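Local atomic coordinates of protein argonaute (Marinitoga piezophila, PDB entry 5I4A), a protein that uses short guide RNAs with a 5'-hydroxyl end to bind complementary target DNA or RNA and cleave it, probably with two divalent metal ions. Residues A[222-225]-A[226-229]; A[233-236]-A[237-241]; A[424-427]-A[428-431]. All coordinates share one frame; numbering follows the deposited sequence.

Contact 1: A[222-225]-A[226-229]; sequences SKEV and HEIY
Lys-223 and Glu-227, one helical turn apart on helix 222-231 of linker L2, cross at an oblique angle. The extended lysine chain carries CE to 3.2 Å from Glu-227 OE2, and the bend at chi4 (-84°) sets Lys-223 NZ 3.6 Å from Glu-227 OE2, a long salt bridge. Glu-224 meets Ile-228 in a similar crossing, its CG 4.0 Å from Ile-228 CD1, while its carboxylate turns away to the backbone N-H groups of Asp-122 and Ser-123. His-226 lays one face of its imidazole over Ser-222 O, with CG 3.2 Å from that oxygen, and the same carbonyl accepts the i to i+4 bond from His-226 N (2.8 Å). On the buried side, Val-225 CG1 approaches Tyr-229 CD2 at 4.3 Å, and Val-225 O lies at the edge of the tyrosine ring. Val-225 and Tyr-229 both rest on Phe-154 of strand 143-156, and Ile-228 rests on Phe-152. The helix is thus amphipathic: aliphatic and aromatic groups meet the sheet, whereas the exposed lysine-glutamate pair, being long, probably adds only modest electrostatic stability to a turn already held by its backbone bonds.

Contact 2: A[233-236]-A[237-241]; sequences VFEG and FKKIP
Glu-235 O accepts a bond from Lys-239 N at 2.7 Å, short but bent (132° at the hydrogen), on helix 234-238 of linker L2. Lys-239 N also makes a weak bond to Gly-236 O. Earlier in the turn, Phe-237 N donates to Val-233 O and Lys-238 N to Phe-234 O, each at 3.0 Å, in the i to i+4 pattern of an alpha-helix. Lys-239 runs its aliphatic chain past the carbonyl that its own N-H uses: CB lies 3.1 Å from Glu-235 O. Farther out, it passes the glutamate at a slant, CG of Glu-235 being 4.1 Å from CD of Lys-239. The two charged ends stay apart, and a bend at chi3 (121°) helps direct the ammonium to a salt bridge with Glu-117. On another side of the helix, Val-233 and Phe-237 lie side by side and point the same way, both against Pro-150 of strand 143-156; the edge of the phenylalanine ring faces Phe-234 CA. Gly-236 O has a further partner in the hydroxyl of Tyr-133, tying this turn to strand 127-140. Beside that carbonyl runs Ile-240, whose CG1 comes within 3.2 Å of Gly-236 O.

Contact 3: A[424-427]-A[428-431]; sequences NFIP and ECKP
Glu-428 doubles back over the ring of Pro-427, the two side chains lying next to each other and pointing the same way. A bend at chi2 (76°) folds the carboxylate inward, so that OE1 of Glu-428 sits 3.7 Å from both CG of Pro-427 and CG2 of Ile-426. The same OE1 accepts a hydrogen bond from the side-chain amide of Asn-372, which ties the folded acid to a neighbouring Mid-domain loop. Ile-426 CG2 also packs on Cys-429 SG at 3.7 Å, a buried apolar pair within the turn. The backbone bond that closes this reversal runs from Cys-429 N to Ile-426 O over 2.9 Å; it is fairly straight at the hydrogen (159°), but the donor stands well above the carbonyl plane. A water oxygen lies within donating distance of Ile-426 O (3.0 Å) and Cys-429 O (2.8 Å); with more acceptors around than protons, it cannot serve them all at once. Farther along, Asn-424 and Pro-431 meet at about a right angle, the amide OD1 of Asn-424 coming 3.6 Å from Pro-431 CG. The reversal is a type I beta turn, Ile-426 to Cys-429, with proline at its second position (i+1), where the Mid domain passes into PIWI.

Contacts 1 and 2 belong to linker L2 and stand in series on consecutive helices, their centres about 17 Å apart; they touch where Ile-228 O packs against Val-233 CG2. Both rest apolar residues on strand 143-156 and keep several charged side chains on other faces, but Lys-223 of contact 1 pairs within its own helix, whereas Lys-239 of contact 2 pairs with Glu-117, elsewhere in the chain. Contact 3 lies in the other lobe, its centre about 48 Å from that of contact 2 and across the centre of the chain. All three are partly buried. Repeated helical bonds hold the first two, whereas the third has a single turn bond, with a water near two of its carbonyls.

Contact 1: A[222-225]-A[226-229]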
ATOM      1  N   SER A 222      -0.227  17.864 -16.087  1.00 60.28           N
ATOM      2  CA  SER A 222      -0.695  16.495 -15.899  1.00 60.31           C
ATOM      3  C   SER A 222      -1.308  15.898 -17.161  1.00 60.38           C
ATOM      4  O   SER A 222      -1.350  14.669 -17.287  1.00 61.56           O
ATOM      5  CB  SER A 222      -1.712  16.440 -14.759  1.00 60.28           C
ATOM      6  OG  SER A 222      -2.740  17.397 -14.947  1.00 60.27           O
ATOM      7  N   LYS A 223      -1.791  16.729 -18.087  1.00 60.39           N
ATOM      8  CA  LYS A 223      -2.354  16.200 -19.327  1.00 66.08           C
ATOM      9  C   LYS A 223      -1.301  15.443 -20.125  1.00 66.53           C
ATOM     10  O   LYS A 223      -1.533  14.311 -20.565  1.00 60.54           O
ATOM     11  CB  LYS A 223      -2.958  17.330 -20.162  1.00 60.46           C
ATOM     12  CG  LYS A 223      -3.116  16.991 -21.639  1.00 60.52           C
ATOM     13  CD  LYS A 223      -3.993  18.005 -22.354  1.00 60.53           C
ATOM     14  CE  LYS A 223      -3.970  17.804 -23.860  1.00 60.59           C
ATOM     15  NZ  LYS A 223      -2.802  18.475 -24.493  1.00 60.59           N
ATOM     16  N   GLU A 224      -0.129  16.051 -20.315  1.00 72.77           N
ATOM     17  CA  GLU A 224       0.940  15.357 -21.022  1.00 75.93           C
ATOM     18  C   GLU A 224       1.469  14.182 -20.209  1.00 78.86           C
ATOM     19  O   GLU A 224       1.876  13.166 -20.784  1.00 77.35           O
ATOM     20  CB  GLU A 224       2.069  16.329 -21.365  1.00 69.83           C
ATOM     21  CG  GLU A 224       2.993  15.836 -22.467  1.00 60.74           C
ATOM     22  CD  GLU A 224       4.043  16.858 -22.852  1.00 60.54           C
ATOM     23  OE1 GLU A 224       4.026  17.973 -22.291  1.00 60.49           O
ATOM     24  OE2 GLU A 224       4.891  16.544 -23.714  1.00 61.90           O
ATOM     25  N   VAL A 225       1.462  14.295 -18.877  1.00 77.45           N
ATOM     26  CA  VAL A 225       1.871  13.177 -18.031  1.00 73.00           C
ATOM     27  C   VAL A 225       0.926  11.996 -18.220  1.00 80.08           C
ATOM     28  O   VAL A 225       1.359  10.838 -18.282  1.00 81.42           O
ATOM     29  CB  VAL A 225       1.941  13.621 -16.557  1.00 60.56           C
ATOM     30  CG1 VAL A 225       2.181  12.427 -15.643  1.00 60.39           C
ATOM     31  CG2 VAL A 225       3.035  14.656 -16.372  1.00 60.36           C
ATOM     32  N   HIS A 226      -0.378  12.270 -18.324  1.00 74.23           N
ATOM     33  CA  HIS A 226      -1.343  11.197 -18.545  1.00 71.87           C
ATOM     34  C   HIS A 226      -1.202  10.599 -19.940  1.00 75.02           C
ATOM     35  O   HIS A 226      -1.247   9.374 -20.102  1.00 75.66           O
ATOM     36  CB  HIS A 226      -2.763  11.714 -18.320  1.00 63.68           C
ATOM     37  CG  HIS A 226      -3.087  11.990 -16.884  1.00 60.47           C
ATOM     38  ND1 HIS A 226      -2.576  11.238 -15.848  1.00 60.45           N
ATOM     39  CD2 HIS A 226      -3.868  12.937 -16.312  1.00 60.43           C
ATOM     40  CE1 HIS A 226      -3.029  11.707 -14.699  1.00 60.40           C
ATOM     41  NE2 HIS A 226      -3.815  12.739 -14.953  1.00 60.39           N
ATOM     42  N   GLU A 227      -1.038  11.446 -20.961  1.00 73.91           N
ATOM     43  CA  GLU A 227      -0.877  10.951 -22.326  1.00 76.34           C
ATOM     44  C   GLU A 227       0.315  10.008 -22.429  1.00 77.92           C
ATOM     45  O   GLU A 227       0.210   8.910 -22.991  1.00 74.26           O
ATOM     46  CB  GLU A 227      -0.713  12.122 -23.294  1.00 68.26           C
ATOM     47  CG  GLU A 227      -2.019  12.780 -23.700  1.00 60.70           C
ATOM     48  CD  GLU A 227      -1.827  14.202 -24.188  1.00 60.68           C
ATOM     49  OE1 GLU A 227      -0.667  14.667 -24.236  1.00 60.67           O
ATOM     50  OE2 GLU A 227      -2.838  14.858 -24.516  1.00 61.27           O
ATOM     51  N   ILE A 228       1.460  10.424 -21.884  1.00 78.12           N
ATOM     52  CA  ILE A 228       2.668   9.603 -21.935  1.00 73.20           C
ATOM     53  C   ILE A 228       2.421   8.241 -21.301  1.00 70.88           C
ATOM     54  O   ILE A 228       2.842   7.205 -21.829  1.00 76.82           O
ATOM     55  CB  ILE A 228       3.834  10.342 -21.254  1.00 63.76           C
ATOM     56  CG1 ILE A 228       4.258  11.537 -22.103  1.00 60.65           C
ATOM     57  CG2 ILE A 228       5.003   9.407 -21.007  1.00 60.66           C
ATOM     58  CD1 ILE A 228       5.053  12.551 -21.344  1.00 60.59           C
ATOM     59  N   TYR A 229       1.719   8.216 -20.169  1.00 60.67           N
ATOM     60  CA  TYR A 229       1.469   6.950 -19.492  1.00 60.68           C
ATOM     61  C   TYR A 229       0.511   6.050 -20.264  1.00 61.12           C
ATOM     62  O   TYR A 229       0.548   4.829 -20.076  1.00 61.75           O
ATOM     63  CB  TYR A 229       0.919   7.203 -18.087  1.00 60.62           C
ATOM     64  CG  TYR A 229       1.953   7.086 -16.990  1.00 60.58           C
ATOM     65  CD1 TYR A 229       2.495   5.852 -16.652  1.00 60.60           C
ATOM     66  CD2 TYR A 229       2.380   8.206 -16.284  1.00 60.52           C
ATOM     67  CE1 TYR A 229       3.438   5.735 -15.647  1.00 60.56           C
ATOM     68  CE2 TYR A 229       3.324   8.097 -15.274  1.00 60.49           C
ATOM     69  CZ  TYR A 229       3.849   6.858 -14.960  1.00 62.87           C
ATOM     70  OH  TYR A 229       4.787   6.740 -13.961  1.00 60.47           O
TER

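Contact 2: A[233-236]-A[237-241]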
ATOM      1  N   VAL A 233       3.863   3.797 -22.607  1.00 62.97           N
ATOM      2  CA  VAL A 233       4.482   2.799 -21.736  1.00 59.10           C
ATOM      3  C   VAL A 233       4.590   1.453 -22.453  1.00 66.53           C
ATOM      4  O   VAL A 233       5.544   0.702 -22.223  1.00 65.39           O
ATOM      5  CB  VAL A 233       3.684   2.664 -20.427  1.00 59.82           C
ATOM      6  CG1 VAL A 233       4.181   1.487 -19.587  1.00 62.30           C
ATOM      7  CG2 VAL A 233       3.757   3.957 -19.622  1.00 46.92           C
ATOM      8  N   PHE A 234       3.631   1.137 -23.335  1.00 63.35           N
ATOM      9  CA  PHE A 234       3.732  -0.074 -24.145  1.00 53.79           C
ATOM     10  C   PHE A 234       4.994  -0.057 -24.994  1.00 57.37           C
ATOM     11  O   PHE A 234       5.626  -1.099 -25.196  1.00 59.89           O
ATOM     12  CB  PHE A 234       2.497  -0.229 -25.028  1.00 55.23           C
ATOM     13  CG  PHE A 234       2.637  -1.291 -26.086  1.00 60.69           C
ATOM     14  CD1 PHE A 234       2.498  -2.632 -25.765  1.00 63.16           C
ATOM     15  CD2 PHE A 234       2.915  -0.950 -27.401  1.00 61.10           C
ATOM     16  CE1 PHE A 234       2.632  -3.611 -26.733  1.00 59.95           C
ATOM     17  CE2 PHE A 234       3.050  -1.925 -28.374  1.00 58.27           C
ATOM     18  CZ  PHE A 234       2.908  -3.257 -28.038  1.00 57.56           C
ATOM     19  N   GLU A 235       5.374   1.116 -25.507  1.00 57.29           N
ATOM     20  CA  GLU A 235       6.659   1.227 -26.188  1.00 55.51           C
ATOM     21  C   GLU A 235       7.810   0.949 -25.231  1.00 58.01           C
ATOM     22  O   GLU A 235       8.878   0.496 -25.661  1.00 51.41           O
ATOM     23  CB  GLU A 235       6.808   2.613 -26.815  1.00 55.18           C
ATOM     24  CG  GLU A 235       7.929   2.698 -27.840  1.00 60.83           C
ATOM     25  CD  GLU A 235       8.228   4.118 -28.272  1.00 70.57           C
ATOM     26  OE1 GLU A 235       7.920   5.052 -27.501  1.00 73.98           O
ATOM     27  OE2 GLU A 235       8.772   4.298 -29.383  1.00 72.98           O
ATOM     28  N   GLY A 236       7.609   1.206 -23.935  1.00 58.66           N
ATOM     29  CA  GLY A 236       8.625   0.854 -22.956  1.00 58.35           C
ATOM     30  C   GLY A 236       8.783  -0.645 -22.796  1.00 53.57           C
ATOM     31  O   GLY A 236       9.903  -1.153 -22.706  1.00 54.94           O
ATOM     32  N   PHE A 237       7.661  -1.374 -22.749  1.00 51.52           N
ATOM     33  CA  PHE A 237       7.730  -2.833 -22.764  1.00 47.51           C
ATOM     34  C   PHE A 237       8.426  -3.331 -24.023  1.00 52.49           C
ATOM     35  O   PHE A 237       9.199  -4.297 -23.975  1.00 47.84           O
ATOM     36  CB  PHE A 237       6.328  -3.439 -22.665  1.00 47.57           C
ATOM     37  CG  PHE A 237       5.768  -3.487 -21.266  1.00 52.82           C
ATOM     38  CD1 PHE A 237       6.256  -4.395 -20.339  1.00 46.41           C
ATOM     39  CD2 PHE A 237       4.731  -2.647 -20.890  1.00 46.95           C
ATOM     40  CE1 PHE A 237       5.735  -4.450 -19.057  1.00 45.85           C
ATOM     41  CE2 PHE A 237       4.206  -2.696 -19.610  1.00 46.39           C
ATOM     42  CZ  PHE A 237       4.710  -3.598 -18.692  1.00 47.72           C
ATOM     43  N   LYS A 238       8.171  -2.677 -25.160  1.00 58.28           N
ATOM     44  CA  LYS A 238       8.735  -3.099 -26.435  1.00 59.81           C
ATOM     45  C   LYS A 238      10.162  -2.600 -26.649  1.00 57.43           C
ATOM     46  O   LYS A 238      10.903  -3.205 -27.431  1.00 56.15           O
ATOM     47  CB  LYS A 238       7.832  -2.632 -27.583  1.00 60.56           C
ATOM     48  CG  LYS A 238       8.292  -3.069 -28.966  1.00 55.24           C
ATOM     49  CD  LYS A 238       7.129  -3.404 -29.882  1.00 56.79           C
ATOM     50  CE  LYS A 238       7.630  -3.937 -31.216  1.00 53.44           C
ATOM     51  NZ  LYS A 238       6.988  -5.233 -31.570  1.00 51.65           N
ATOM     52  N   LYS A 239      10.570  -1.527 -25.974  1.00 52.51           N
ATOM     53  CA  LYS A 239      11.947  -1.056 -26.075  1.00 57.29           C
ATOM     54  C   LYS A 239      12.910  -1.826 -25.179  1.00 48.19           C
ATOM     55  O   LYS A 239      14.111  -1.545 -25.210  1.00 48.10           O
ATOM     56  CB  LYS A 239      12.025   0.436 -25.737  1.00 60.60           C
ATOM     57  CG  LYS A 239      11.955   1.359 -26.945  1.00 60.76           C
ATOM     58  CD  LYS A 239      11.798   2.809 -26.514  1.00 58.65           C
ATOM     59  CE  LYS A 239      12.939   3.671 -27.023  1.00 53.67           C
ATOM     60  NZ  LYS A 239      12.913   5.022 -26.399  1.00 55.93           N
ATOM     61  N   ILE A 240      12.413  -2.785 -24.393  1.00 47.80           N
ATOM     62  CA  ILE A 240      13.277  -3.498 -23.447  1.00 47.22           C
ATOM     63  C   ILE A 240      14.463  -4.173 -24.126  1.00 54.22           C
ATOM     64  O   ILE A 240      15.599  -3.990 -23.653  1.00 47.05           O
ATOM     65  CB  ILE A 240      12.441  -4.484 -22.611  1.00 50.86           C
ATOM     66  CG1 ILE A 240      11.497  -3.730 -21.676  1.00 46.54           C
ATOM     67  CG2 ILE A 240      13.347  -5.423 -21.826  1.00 46.31           C
ATOM     68  CD1 ILE A 240      10.665  -4.636 -20.793  1.00 46.14           C
ATOM     69  N   PRO A 241      14.296  -4.960 -25.202  1.00 51.07           N
ATOM     70  CA  PRO A 241      15.462  -5.672 -25.755  1.00 49.75           C
ATOM     71  C   PRO A 241      16.587  -4.755 -26.202  1.00 49.38           C
ATOM     72  O   PRO A 241      17.760  -5.057 -25.951  1.00 47.86           O
ATOM     73  CB  PRO A 241      14.864  -6.455 -26.932  1.00 48.53           C
ATOM     74  CG  PRO A 241      13.423  -6.599 -26.600  1.00 49.24           C
ATOM     75  CD  PRO A 241      13.057  -5.322 -25.917  1.00 48.30           C
TER

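Contact 3: A[424-427]-A[428-431]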
ATOM      1  N   ASN A 424     -23.000   0.967   7.099  1.00 22.90           N
ATOM      2  CA  ASN A 424     -21.788   0.194   7.338  1.00 26.19           C
ATOM      3  C   ASN A 424     -21.309   0.320   8.781  1.00 28.22           C
ATOM      4  O   ASN A 424     -20.732  -0.628   9.326  1.00 24.92           O
ATOM      5  CB  ASN A 424     -20.697   0.656   6.367  1.00 30.76           C
ATOM      6  CG  ASN A 424     -19.800  -0.474   5.902  1.00 29.72           C
ATOM      7  OD1 ASN A 424     -20.244  -1.611   5.740  1.00 27.14           O
ATOM      8  ND2 ASN A 424     -18.529  -0.163   5.678  1.00 44.70           N
ATOM      9  N   PHE A 425     -21.540   1.469   9.418  1.00 31.66           N
ATOM     10  CA  PHE A 425     -21.059   1.726  10.771  1.00 27.57           C
ATOM     11  C   PHE A 425     -22.048   1.313  11.853  1.00 27.08           C
ATOM     12  O   PHE A 425     -21.759   1.506  13.038  1.00 44.39           O
ATOM     13  CB  PHE A 425     -20.712   3.208  10.941  1.00 16.63           C
ATOM     14  CG  PHE A 425     -19.294   3.545  10.578  1.00 20.41           C
ATOM     15  CD1 PHE A 425     -18.880   3.533   9.256  1.00 15.28           C
ATOM     16  CD2 PHE A 425     -18.375   3.883  11.559  1.00 18.05           C
ATOM     17  CE1 PHE A 425     -17.576   3.846   8.921  1.00 21.43           C
ATOM     18  CE2 PHE A 425     -17.072   4.199  11.230  1.00 22.92           C
ATOM     19  CZ  PHE A 425     -16.671   4.180   9.909  1.00 14.13           C
ATOM     20  N   ILE A 426     -23.197   0.754  11.485  1.00 21.23           N
ATOM     21  CA  ILE A 426     -24.154   0.216  12.447  1.00 22.77           C
ATOM     22  C   ILE A 426     -23.906  -1.284  12.553  1.00 29.32           C
ATOM     23  O   ILE A 426     -24.141  -2.011  11.572  1.00 26.56           O
ATOM     24  CB  ILE A 426     -25.600   0.521  12.037  1.00 23.17           C
ATOM     25  CG1 ILE A 426     -25.856   2.026  12.117  1.00 24.55           C
ATOM     26  CG2 ILE A 426     -26.576  -0.233  12.929  1.00 22.60           C
ATOM     27  CD1 ILE A 426     -27.142   2.476  11.452  1.00 23.46           C
ATOM     28  N   PRO A 427     -23.436  -1.791  13.698  1.00 24.69           N
ATOM     29  CA  PRO A 427     -23.071  -3.214  13.777  1.00 20.96           C
ATOM     30  C   PRO A 427     -24.239  -4.164  13.582  1.00 28.92           C
ATOM     31  O   PRO A 427     -24.017  -5.310  13.182  1.00 26.34           O
ATOM     32  CB  PRO A 427     -22.462  -3.348  15.180  1.00 24.56           C
ATOM     33  CG  PRO A 427     -22.956  -2.158  15.942  1.00 31.16           C
ATOM     34  CD  PRO A 427     -23.119  -1.060  14.938  1.00 26.31           C
ATOM     35  N   GLU A 428     -25.473  -3.738  13.837  1.00 27.83           N
ATOM     36  CA  GLU A 428     -26.605  -4.622  13.596  1.00 28.86           C
ATOM     37  C   GLU A 428     -26.990  -4.700  12.126  1.00 33.89           C
ATOM     38  O   GLU A 428     -27.906  -5.455  11.781  1.00 37.57           O
ATOM     39  CB  GLU A 428     -27.815  -4.184  14.425  1.00 26.83           C
ATOM     40  CG  GLU A 428     -27.644  -4.376  15.927  1.00 28.88           C
ATOM     41  CD  GLU A 428     -26.741  -3.330  16.552  1.00 34.95           C
ATOM     42  OE1 GLU A 428     -26.689  -2.199  16.021  1.00 19.71           O
ATOM     43  OE2 GLU A 428     -26.079  -3.641  17.568  1.00 26.76           O
ATOM     44  N   CYS A 429     -26.322  -3.948  11.259  1.00 24.48           N
ATOM     45  CA  CYS A 429     -26.573  -3.990   9.828  1.00 37.27           C
ATOM     46  C   CYS A 429     -25.534  -4.854   9.118  1.00 25.61           C
ATOM     47  O   CYS A 429     -24.429  -5.082   9.622  1.00 26.85           O
ATOM     48  CB  CYS A 429     -26.566  -2.581   9.231  1.00 48.29           C
ATOM     49  SG  CYS A 429     -27.956  -1.548   9.725  1.00 58.26           S
ATOM     50  N   LYS A 430     -25.907  -5.331   7.941  1.00 26.27           N
ATOM     51  CA  LYS A 430     -24.989  -6.048   7.053  1.00 22.60           C
ATOM     52  C   LYS A 430     -25.382  -5.689   5.630  1.00 19.88           C
ATOM     53  O   LYS A 430     -26.411  -6.158   5.120  1.00 25.67           O
ATOM     54  CB  LYS A 430     -25.025  -7.556   7.276  1.00 19.86           C
ATOM     55  CG  LYS A 430     -24.118  -8.346   6.334  1.00 31.65           C
ATOM     56  CD  LYS A 430     -22.675  -7.856   6.388  1.00 30.28           C
ATOM     57  CE  LYS A 430     -22.035  -8.118   7.742  1.00 29.29           C
ATOM     58  NZ  LYS A 430     -20.642  -7.589   7.784  1.00 26.78           N
ATOM     59  N   PRO A 431     -24.611  -4.822   4.967  1.00 22.02           N
ATOM     60  CA  PRO A 431     -24.973  -4.416   3.599  1.00 20.82           C
ATOM     61  C   PRO A 431     -25.102  -5.578   2.628  1.00 24.06           C
ATOM     62  O   PRO A 431     -25.962  -5.532   1.740  1.00 25.69           O
ATOM     63  CB  PRO A 431     -23.828  -3.474   3.209  1.00 17.42           C
ATOM     64  CG  PRO A 431     -23.377  -2.891   4.521  1.00 17.17           C
ATOM     65  CD  PRO A 431     -23.494  -4.027   5.506  1.00 19.14           C
TER
HETATM   66  O   HOH W   1     -22.746  -2.945   9.116  1.00 38.28           O